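Local coordinates for 2-pyrone-4,6-dicarboxylic acid hydrolase, putative (PDB 2FFI), which probably hydrolyses the lactone ring of 2-pyrone-4,6-dicarboxylate, as a TIM-barrel enzyme of the amidohydrolase family, at residues 121-130 with 154-162; 177-188 with 217-226. One frame throughout, in Å; residues are numbered along the deposited sequence.

Interaction 1 of 2, residues 121-130 with 154-162; sequences LTGAQWRPLL and RALQPYGLD
Leu130 meets Tyr159 and Leu156 where two neighbouring outer elements of the TIM barrel come together. One is the lead-in and first turn of helix 127-136. The other is the end of helix 149-156 with the turn after it. Strand 139-142 lies between the two helices in the chain, and Leu156 and Leu161 rest on its Val140.

Leu130 makes contact with its CB and both methyls. CB lies 3.8 Å from Tyr159 CE1. CG sits beside the backbone N (chi1 -63°), and the two methyls then part ways. CD1 goes over one face of the Tyr159 ring, 3.7 Å from the centroid and 27° off the normal, as a CH-pi contact. CD2 meets Leu156 CD2 at 3.5 Å. The same Leu156 methyl also packs on Leu121 CG, 3.7 Å away. Beside it, Leu121 CB touches Ala155 CB at 3.8 Å.

Arg127 crosses the tyrosine at a slant. Its guanidinium and the ring are 41° apart, so they do not stack flat; NH1 makes a salt bridge with Glu131. Replacing Tyr159 by alanine would probably leave Leu130 CD1 without its aromatic face and take away the ring carbon that lies over the Arg127 guanidinium. That carbon, Tyr159 CE1, lies over the centre of the group, 3.9 Å from CZ of Arg127.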
loop_
_atom_site.group_PDB
_atom_site.type_symbol
_atom_site.label_atom_id
_atom_site.label_comp_id
_atom_site.label_asym_id
_atom_site.label_seq_id
_atom_site.Cartn_x
_atom_site.Cartn_y
_atom_site.Cartn_z
ATOM N N LEU A 121 -16.032 -9.822 4.765
ATOM C CA LEU A 121 -16.408 -8.453 4.426
ATOM C C LEU A 121 -17.870 -8.290 4.005
ATOM O O LEU A 121 -18.492 -7.270 4.283
ATOM C CB LEU A 121 -15.494 -7.904 3.325
ATOM C CG LEU A 121 -14.057 -7.553 3.702
ATOM C CD1 LEU A 121 -14.056 -6.587 4.866
ATOM C CD2 LEU A 121 -13.297 -8.802 4.064
ATOM N N THR A 122 -18.425 -9.296 3.343
ATOM C CA THR A 122 -19.804 -9.216 2.900
ATOM C C THR A 122 -20.719 -9.391 4.114
ATOM O O THR A 122 -21.930 -9.192 4.031
ATOM C CB THR A 122 -20.086 -10.298 1.817
ATOM O OG1 THR A 122 -21.164 -9.866 0.974
ATOM C CG2 THR A 122 -20.444 -11.623 2.466
ATOM N N GLY A 123 -20.116 -9.749 5.243
ATOM C CA GLY A 123 -20.871 -9.951 6.469
ATOM C C GLY A 123 -21.487 -8.676 7.011
ATOM O O GLY A 123 -21.424 -7.639 6.353
ATOM N N ALA A 124 -22.075 -8.739 8.204
ATOM C CA ALA A 124 -22.710 -7.568 8.794
ATOM C C ALA A 124 -21.877 -6.975 9.910
ATOM O O ALA A 124 -22.195 -5.904 10.431
ATOM C CB ALA A 124 -24.089 -7.923 9.312
ATOM N N GLN A 125 -20.807 -7.668 10.283
ATOM C CA GLN A 125 -19.939 -7.170 11.348
ATOM C C GLN A 125 -18.852 -6.253 10.791
ATOM O O GLN A 125 -18.017 -5.751 11.532
ATOM C CB GLN A 125 -19.297 -8.333 12.103
ATOM C CG GLN A 125 -18.354 -9.183 11.276
ATOM C CD GLN A 125 -17.667 -10.266 12.109
ATOM O OE1 GLN A 125 -17.083 -9.987 13.164
ATOM N NE2 GLN A 125 -17.720 -11.506 11.628
ATOM N N TRP A 126 -18.875 -6.035 9.480
ATOM C CA TRP A 126 -17.904 -5.175 8.830
ATOM C C TRP A 126 -18.576 -4.025 8.075
ATOM O O TRP A 126 -17.982 -2.959 7.904
ATOM C CB TRP A 126 -17.032 -5.987 7.861
ATOM C CG TRP A 126 -15.917 -6.769 8.509
ATOM C CD1 TRP A 126 -15.975 -8.048 8.977
ATOM C CD2 TRP A 126 -14.590 -6.301 8.784
ATOM N NE1 TRP A 126 -14.768 -8.406 9.532
ATOM C CE2 TRP A 126 -13.902 -7.350 9.427
ATOM C CE3 TRP A 126 -13.919 -5.093 8.554
ATOM C CZ2 TRP A 126 -12.570 -7.229 9.839
ATOM C CZ3 TRP A 126 -12.597 -4.974 8.965
ATOM C CH2 TRP A 126 -11.940 -6.034 9.600
ATOM N N ARG A 127 -19.809 -4.247 7.623
ATOM C CA ARG A 127 -20.568 -3.237 6.885
ATOM C C ARG A 127 -20.592 -1.877 7.586
ATOM O O ARG A 127 -20.415 -0.842 6.942
ATOM C CB ARG A 127 -22.008 -3.723 6.638
ATOM C CG ARG A 127 -22.922 -2.701 5.954
ATOM C CD ARG A 127 -24.292 -3.291 5.592
ATOM N NE ARG A 127 -24.333 -3.908 4.261
ATOM C CZ ARG A 127 -24.517 -3.245 3.119
ATOM N NH1 ARG A 127 -24.683 -1.932 3.128
ATOM N NH2 ARG A 127 -24.547 -3.901 1.964
ATOM N N PRO A 128 -20.815 -1.859 8.912
ATOM C CA PRO A 128 -20.852 -0.599 9.662
ATOM C C PRO A 128 -19.659 0.318 9.372
ATOM O O PRO A 128 -19.808 1.542 9.345
ATOM C CB PRO A 128 -20.886 -1.074 11.107
ATOM C CG PRO A 128 -21.701 -2.306 11.003
ATOM C CD PRO A 128 -21.102 -2.995 9.806
ATOM N N LEU A 129 -18.492 -0.295 9.155
ATOM C CA LEU A 129 -17.249 0.416 8.868
ATOM C C LEU A 129 -17.086 0.667 7.376
ATOM O O LEU A 129 -16.668 1.750 6.956
ATOM C CB LEU A 129 -16.056 -0.390 9.388
ATOM C CG LEU A 129 -14.621 0.156 9.339
ATOM C CD1 LEU A 129 -14.045 -0.025 7.962
ATOM C CD2 LEU A 129 -14.594 1.606 9.768
ATOM N N LEU A 130 -17.416 -0.335 6.573
ATOM C CA LEU A 130 -17.319 -0.212 5.123
ATOM C C LEU A 130 -18.181 0.940 4.605
ATOM O O LEU A 130 -17.832 1.580 3.613
ATOM C CB LEU A 130 -17.742 -1.523 4.460
ATOM C CG LEU A 130 -16.837 -2.702 4.819
ATOM C CD1 LEU A 130 -17.429 -3.992 4.314
ATOM C CD2 LEU A 130 -15.452 -2.469 4.237
ATOM N N ARG A 154 -14.284 -9.095 -4.390
ATOM C CA ARG A 154 -15.675 -9.296 -4.783
ATOM C C ARG A 154 -16.645 -9.047 -3.637
ATOM O O ARG A 154 -17.843 -8.840 -3.850
ATOM C CB ARG A 154 -15.888 -10.710 -5.355
ATOM C CG ARG A 154 -15.785 -10.778 -6.884
ATOM C CD ARG A 154 -16.303 -12.100 -7.434
ATOM N NE ARG A 154 -15.316 -13.182 -7.358
ATOM C CZ ARG A 154 -14.451 -13.487 -8.326
ATOM N NH1 ARG A 154 -13.599 -14.488 -8.151
ATOM N NH2 ARG A 154 -14.440 -12.806 -9.474
ATOM N N ALA A 155 -16.119 -9.063 -2.420
ATOM C CA ALA A 155 -16.932 -8.821 -1.238
ATOM C C ALA A 155 -17.083 -7.311 -1.044
ATOM O O ALA A 155 -18.144 -6.833 -0.656
ATOM C CB ALA A 155 -16.274 -9.447 -0.019
ATOM N N LEU A 156 -16.018 -6.566 -1.321
ATOM C CA LEU A 156 -16.039 -5.111 -1.182
ATOM C C LEU A 156 -16.554 -4.466 -2.463
ATOM O O LEU A 156 -16.790 -3.258 -2.517
ATOM C CB LEU A 156 -14.635 -4.581 -0.903
ATOM C CG LEU A 156 -13.942 -5.060 0.363
ATOM C CD1 LEU A 156 -12.505 -4.614 0.338
ATOM C CD2 LEU A 156 -14.661 -4.525 1.574
ATOM N N GLN A 157 -16.709 -5.291 -3.490
ATOM C CA GLN A 157 -17.174 -4.866 -4.800
ATOM C C GLN A 157 -18.510 -4.103 -4.738
ATOM O O GLN A 157 -18.624 -2.997 -5.263
ATOM C CB GLN A 157 -17.313 -6.113 -5.693
ATOM C CG GLN A 157 -17.111 -5.906 -7.181
ATOM C CD GLN A 157 -15.650 -5.816 -7.576
ATOM O OE1 GLN A 157 -14.923 -4.923 -7.131
ATOM N NE2 GLN A 157 -15.210 -6.749 -8.418
ATOM N N PRO A 158 -19.532 -4.672 -4.074
ATOM C CA PRO A 158 -20.848 -4.030 -3.967
ATOM C C PRO A 158 -20.851 -2.651 -3.335
ATOM O O PRO A 158 -21.601 -1.771 -3.763
ATOM C CB PRO A 158 -21.650 -5.031 -3.148
ATOM C CG PRO A 158 -20.606 -5.619 -2.257
ATOM C CD PRO A 158 -19.478 -5.872 -3.222
ATOM N N TYR A 159 -20.015 -2.466 -2.317
ATOM C CA TYR A 159 -19.923 -1.195 -1.596
ATOM C C TYR A 159 -19.511 -0.027 -2.477
ATOM O O TYR A 159 -19.507 1.124 -2.028
ATOM C CB TYR A 159 -18.950 -1.336 -0.431
ATOM C CG TYR A 159 -19.404 -2.336 0.608
ATOM C CD1 TYR A 159 -20.262 -1.960 1.642
ATOM C CD2 TYR A 159 -18.993 -3.667 0.547
ATOM C CE1 TYR A 159 -20.695 -2.884 2.590
ATOM C CE2 TYR A 159 -19.421 -4.601 1.489
ATOM C CZ TYR A 159 -20.266 -4.203 2.501
ATOM O OH TYR A 159 -20.666 -5.127 3.425
ATOM N N GLY A 160 -19.156 -0.339 -3.724
ATOM C CA GLY A 160 -18.769 0.677 -4.696
ATOM C C GLY A 160 -17.640 1.599 -4.282
ATOM O O GLY A 160 -17.763 2.828 -4.338
ATOM N N LEU A 161 -16.528 1.016 -3.869
ATOM C CA LEU A 161 -15.412 1.827 -3.460
ATOM C C LEU A 161 -14.112 1.333 -4.075
ATOM O O LEU A 161 -14.035 0.218 -4.604
ATOM C CB LEU A 161 -15.331 1.882 -1.926
ATOM C CG LEU A 161 -15.707 0.657 -1.094
ATOM C CD1 LEU A 161 -14.895 -0.535 -1.555
ATOM C CD2 LEU A 161 -15.482 0.939 0.375
ATOM N N ASP A 162 -13.099 2.190 -4.027
ATOM C CA ASP A 162 -11.795 1.869 -4.567
ATOM C C ASP A 162 -11.142 0.771 -3.743
ATOM O O ASP A 162 -11.188 0.778 -2.508
ATOM C CB ASP A 162 -10.911 3.116 -4.573
ATOM C CG ASP A 162 -11.413 4.190 -5.530
ATOM O OD1 ASP A 162 -11.170 5.391 -5.249
ATOM O OD2 ASP A 162 -12.032 3.837 -6.559
#

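Interaction 2 of 2, residues 177-188 with 217-226; sequences LGQPGFAELLTL and QALCALEAHY
The carbonyl oxygen of Leu185 has two side chains close to it, from the end of helix 208-225 and the residue after it. His225 ND1 gives it a hydrogen bond of 3.2 Å. The bond is bent, with an N-H...O angle of 136°, but it is well placed. It lies in the carbonyl plane on a lone pair, and the oxygen is only 2° out of the imidazole plane. Tyr226 OH stands 3.1 Å from the same Leu185 O.

CG of His225 is opposite the backbone N (chi1 -174°). This carries the imidazole to the chain just after helix 182-185. Leu186 O sits over one ring face, where it is not hydrogen-bonded. Leu188 O lies at the ring edge, next to CE1. Three backbone carbonyls, of Leu185, Leu186 and Leu188, thus lie round the ring.

Most of the rest is apolar. Leu222 CD1 is a shared methyl. It meets Phe182 CZ at 3.3 Å, Leu185 CD1 at 3.4 Å and Leu186 CD2 at 3.5 Å. Phe182 and Leu222 cross at about a right angle, and Phe182 CZ also reaches Ala218 CB, 3.9 Å away. The methyls of Leu186 cover Ala221 CB. Leu185 CD1 comes to the edge of the Tyr226 ring, near CE2, while Leu188 CD2 touches Tyr226 OH at 3.4 Å. At the other end Leu177 CD2 lies against the backbone of Ala218.

Beneath this layer, Leu222 rests on Val196 and Leu231, and Tyr226 on Val194 and Leu231. To the side, Leu188 packs on Val153 of helix 149-156. A short helix and a long one packed over parallel strands fit the outer layer of a TIM barrel.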
loop_
_atom_site.group_PDB
_atom_site.type_symbol
_atom_site.label_atom_id
_atom_site.label_comp_id
_atom_site.label_asym_id
_atom_site.label_seq_id
_atom_site.Cartn_x
_atom_site.Cartn_y
_atom_site.Cartn_z
ATOM N N LEU A 177 1.846 -17.203 -13.623
ATOM C CA LEU A 177 0.742 -16.263 -13.686
ATOM C C LEU A 177 -0.603 -16.965 -13.584
ATOM O O LEU A 177 -1.612 -16.332 -13.309
ATOM C CB LEU A 177 0.804 -15.464 -14.994
ATOM C CG LEU A 177 2.101 -14.700 -15.276
ATOM C CD1 LEU A 177 1.990 -13.976 -16.602
ATOM C CD2 LEU A 177 2.374 -13.716 -14.159
ATOM N N GLY A 178 -0.614 -18.273 -13.810
ATOM C CA GLY A 178 -1.847 -19.031 -13.732
ATOM C C GLY A 178 -2.118 -19.507 -12.325
ATOM O O GLY A 178 -2.981 -20.356 -12.115
ATOM N N GLN A 179 -1.370 -18.970 -11.364
ATOM C CA GLN A 179 -1.542 -19.322 -9.959
ATOM C C GLN A 179 -3.014 -19.350 -9.611
ATOM O O GLN A 179 -3.834 -18.730 -10.289
ATOM C CB GLN A 179 -0.877 -18.290 -9.061
ATOM C CG GLN A 179 0.599 -18.436 -8.896
ATOM C CD GLN A 179 1.177 -17.296 -8.108
ATOM O OE1 GLN A 179 0.735 -17.001 -7.002
ATOM N NE2 GLN A 179 2.168 -16.636 -8.679
ATOM N N PRO A 180 -3.365 -20.047 -8.524
ATOM C CA PRO A 180 -4.755 -20.149 -8.086
ATOM C C PRO A 180 -5.430 -18.806 -7.816
ATOM O O PRO A 180 -6.639 -18.669 -7.999
ATOM C CB PRO A 180 -4.650 -21.017 -6.838
ATOM C CG PRO A 180 -3.309 -20.654 -6.298
ATOM C CD PRO A 180 -2.469 -20.688 -7.547
ATOM N N GLY A 181 -4.672 -17.809 -7.380
ATOM C CA GLY A 181 -5.298 -16.522 -7.117
ATOM C C GLY A 181 -4.992 -15.434 -8.138
ATOM O O GLY A 181 -5.823 -14.572 -8.442
ATOM N N PHE A 182 -3.782 -15.471 -8.678
ATOM C CA PHE A 182 -3.367 -14.476 -9.642
ATOM C C PHE A 182 -4.112 -14.579 -10.955
ATOM O O PHE A 182 -4.293 -13.587 -11.656
ATOM C CB PHE A 182 -1.882 -14.592 -9.910
ATOM C CG PHE A 182 -1.284 -13.336 -10.428
ATOM C CD1 PHE A 182 -1.042 -12.275 -9.572
ATOM C CD2 PHE A 182 -0.961 -13.206 -11.768
ATOM C CE1 PHE A 182 -0.481 -11.105 -10.041
ATOM C CE2 PHE A 182 -0.398 -12.037 -12.248
ATOM C CZ PHE A 182 -0.156 -10.984 -11.380
ATOM N N ALA A 183 -4.519 -15.791 -11.302
ATOM C CA ALA A 183 -5.244 -16.010 -12.538
ATOM C C ALA A 183 -6.549 -15.236 -12.508
ATOM O O ALA A 183 -6.838 -14.462 -13.421
ATOM C CB ALA A 183 -5.520 -17.478 -12.726
ATOM N N GLU A 184 -7.340 -15.443 -11.459
ATOM C CA GLU A 184 -8.624 -14.748 -11.326
ATOM C C GLU A 184 -8.401 -13.243 -11.318
ATOM O O GLU A 184 -9.261 -12.481 -11.727
ATOM C CB GLU A 184 -9.322 -15.160 -10.023
ATOM C CG GLU A 184 -9.598 -16.645 -9.870
ATOM C CD GLU A 184 -10.114 -17.012 -8.477
ATOM O OE1 GLU A 184 -9.325 -16.947 -7.508
ATOM O OE2 GLU A 184 -11.313 -17.357 -8.349
ATOM N N LEU A 185 -7.231 -12.828 -10.848
ATOM C CA LEU A 185 -6.883 -11.417 -10.778
ATOM C C LEU A 185 -6.742 -10.800 -12.184
ATOM O O LEU A 185 -7.216 -9.687 -12.423
ATOM C CB LEU A 185 -5.589 -11.262 -9.969
ATOM C CG LEU A 185 -5.142 -9.900 -9.441
ATOM C CD1 LEU A 185 -4.588 -9.069 -10.581
ATOM C CD2 LEU A 185 -6.306 -9.196 -8.767
ATOM N N LEU A 186 -6.118 -11.527 -13.113
ATOM C CA LEU A 186 -5.925 -11.035 -14.479
ATOM C C LEU A 186 -7.193 -11.153 -15.294
ATOM O O LEU A 186 -7.198 -10.860 -16.486
ATOM C CB LEU A 186 -4.835 -11.830 -15.195
ATOM C CG LEU A 186 -3.505 -11.989 -14.488
ATOM C CD1 LEU A 186 -2.605 -12.841 -15.340
ATOM C CD2 LEU A 186 -2.902 -10.630 -14.227
ATOM N N THR A 187 -8.263 -11.592 -14.649
ATOM C CA THR A 187 -9.533 -11.777 -15.330
ATOM C C THR A 187 -10.645 -11.199 -14.478
ATOM O O THR A 187 -11.814 -11.256 -14.848
ATOM C CB THR A 187 -9.821 -13.282 -15.561
ATOM O OG1 THR A 187 -8.637 -13.930 -16.039
ATOM C CG2 THR A 187 -10.922 -13.469 -16.594
ATOM N N LEU A 188 -10.278 -10.636 -13.333
ATOM C CA LEU A 188 -11.265 -10.071 -12.415
ATOM C C LEU A 188 -12.195 -9.064 -13.082
ATOM O O LEU A 188 -11.874 -8.496 -14.124
ATOM C CB LEU A 188 -10.567 -9.404 -11.228
ATOM C CG LEU A 188 -11.456 -8.960 -10.064
ATOM C CD1 LEU A 188 -12.179 -10.167 -9.462
ATOM C CD2 LEU A 188 -10.590 -8.282 -9.010
ATOM N N GLN A 217 6.923 -10.208 -15.392
ATOM C CA GLN A 217 5.796 -10.798 -16.097
ATOM C C GLN A 217 4.484 -10.263 -15.523
ATOM O O GLN A 217 3.580 -9.874 -16.259
ATOM C CB GLN A 217 5.845 -12.321 -15.947
ATOM C CG GLN A 217 7.117 -12.957 -16.478
ATOM C CD GLN A 217 7.200 -12.908 -17.993
ATOM O OE1 GLN A 217 8.221 -13.271 -18.584
ATOM N NE2 GLN A 217 6.117 -12.464 -18.634
ATOM N N ALA A 218 4.404 -10.247 -14.196
ATOM C CA ALA A 218 3.222 -9.782 -13.476
ATOM C C ALA A 218 2.806 -8.378 -13.892
ATOM O O ALA A 218 1.624 -8.119 -14.117
ATOM C CB ALA A 218 3.473 -9.831 -11.965
ATOM N N LEU A 219 3.782 -7.479 -13.994
ATOM C CA LEU A 219 3.523 -6.103 -14.387
ATOM C C LEU A 219 2.877 -6.064 -15.755
ATOM O O LEU A 219 1.798 -5.509 -15.926
ATOM C CB LEU A 219 4.821 -5.295 -14.432
ATOM C CG LEU A 219 4.784 -3.918 -13.758
ATOM C CD1 LEU A 219 6.113 -3.225 -13.963
ATOM C CD2 LEU A 219 3.650 -3.087 -14.314
ATOM N N CYS A 220 3.537 -6.649 -16.742
ATOM C CA CYS A 220 2.982 -6.642 -18.080
ATOM C C CYS A 220 1.573 -7.206 -18.128
ATOM O O CYS A 220 0.732 -6.665 -18.831
ATOM C CB CYS A 220 3.893 -7.405 -19.051
ATOM S SG CYS A 220 5.523 -6.594 -19.322
ATOM N N ALA A 221 1.301 -8.276 -17.387
ATOM C CA ALA A 221 -0.041 -8.873 -17.403
ATOM C C ALA A 221 -1.038 -8.002 -16.642
ATOM O O ALA A 221 -2.172 -7.792 -17.074
ATOM C CB ALA A 221 -0.005 -10.285 -16.800
ATOM N N LEU A 222 -0.596 -7.507 -15.494
ATOM C CA LEU A 222 -1.414 -6.648 -14.661
ATOM C C LEU A 222 -1.851 -5.410 -15.441
ATOM O O LEU A 222 -3.040 -5.167 -15.595
ATOM C CB LEU A 222 -0.628 -6.256 -13.408
ATOM C CG LEU A 222 -1.179 -6.688 -12.047
ATOM C CD1 LEU A 222 -1.652 -8.126 -12.083
ATOM C CD2 LEU A 222 -0.098 -6.496 -11.002
ATOM N N GLU A 223 -0.898 -4.635 -15.948
ATOM C CA GLU A 223 -1.240 -3.426 -16.695
ATOM C C GLU A 223 -2.095 -3.707 -17.908
ATOM O O GLU A 223 -2.858 -2.855 -18.348
ATOM C CB GLU A 223 0.014 -2.685 -17.162
ATOM C CG GLU A 223 -0.318 -1.424 -17.960
ATOM C CD GLU A 223 0.799 -1.001 -18.897
ATOM O OE1 GLU A 223 0.584 -0.070 -19.709
ATOM O OE2 GLU A 223 1.897 -1.600 -18.823
ATOM N N ALA A 224 -1.955 -4.901 -18.466
ATOM C CA ALA A 224 -2.722 -5.268 -19.654
ATOM C C ALA A 224 -4.210 -5.433 -19.337
ATOM O O ALA A 224 -5.052 -5.276 -20.219
ATOM C CB ALA A 224 -2.171 -6.561 -20.255
ATOM N N HIS A 225 -4.523 -5.737 -18.078
ATOM C CA HIS A 225 -5.898 -5.939 -17.644
ATOM C C HIS A 225 -6.454 -4.770 -16.842
ATOM O O HIS A 225 -7.648 -4.494 -16.876
ATOM C CB HIS A 225 -6.007 -7.215 -16.807
ATOM C CG HIS A 225 -7.415 -7.560 -16.434
ATOM N ND1 HIS A 225 -7.743 -8.183 -15.249
ATOM C CD2 HIS A 225 -8.589 -7.349 -17.080
ATOM C CE1 HIS A 225 -9.052 -8.335 -15.178
ATOM N NE2 HIS A 225 -9.591 -7.836 -16.278
ATOM N N TYR A 226 -5.592 -4.086 -16.106
ATOM C CA TYR A 226 -6.045 -2.955 -15.309
ATOM C C TYR A 226 -5.671 -1.613 -15.916
ATOM O O TYR A 226 -6.458 -0.664 -15.860
ATOM C CB TYR A 226 -5.490 -3.061 -13.891
ATOM C CG TYR A 226 -6.157 -4.143 -13.094
ATOM C CD1 TYR A 226 -7.514 -4.078 -12.816
ATOM C CD2 TYR A 226 -5.436 -5.230 -12.624
ATOM C CE1 TYR A 226 -8.143 -5.070 -12.080
ATOM C CE2 TYR A 226 -6.049 -6.234 -11.886
ATOM C CZ TYR A 226 -7.405 -6.147 -11.614
ATOM O OH TYR A 226 -8.012 -7.107 -10.842
#

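Overall arrangement
Interaction 1 closes before interaction 2 opens along the chain, and their centres are about 23 Å apart. Both belong to the outer layer of one TIM barrel. Under them runs a single parallel sheet, ordered 108-110, 139-142, 163-165, 194-199, 231-234. Interaction 1 joins helices 127-136 and 149-156; interaction 2 joins helices 182-185 and 208-225. The two meet between helix 149-156 and segment 177-188. There Arg154 NH2 packs on Leu188 CD1 at 3.5 Å, and Arg154 NH1 lies near Glu184 OE2, too far for more than a weak attraction. The two contacts thus follow one another round this side of the barrel, with Arg154 at the join.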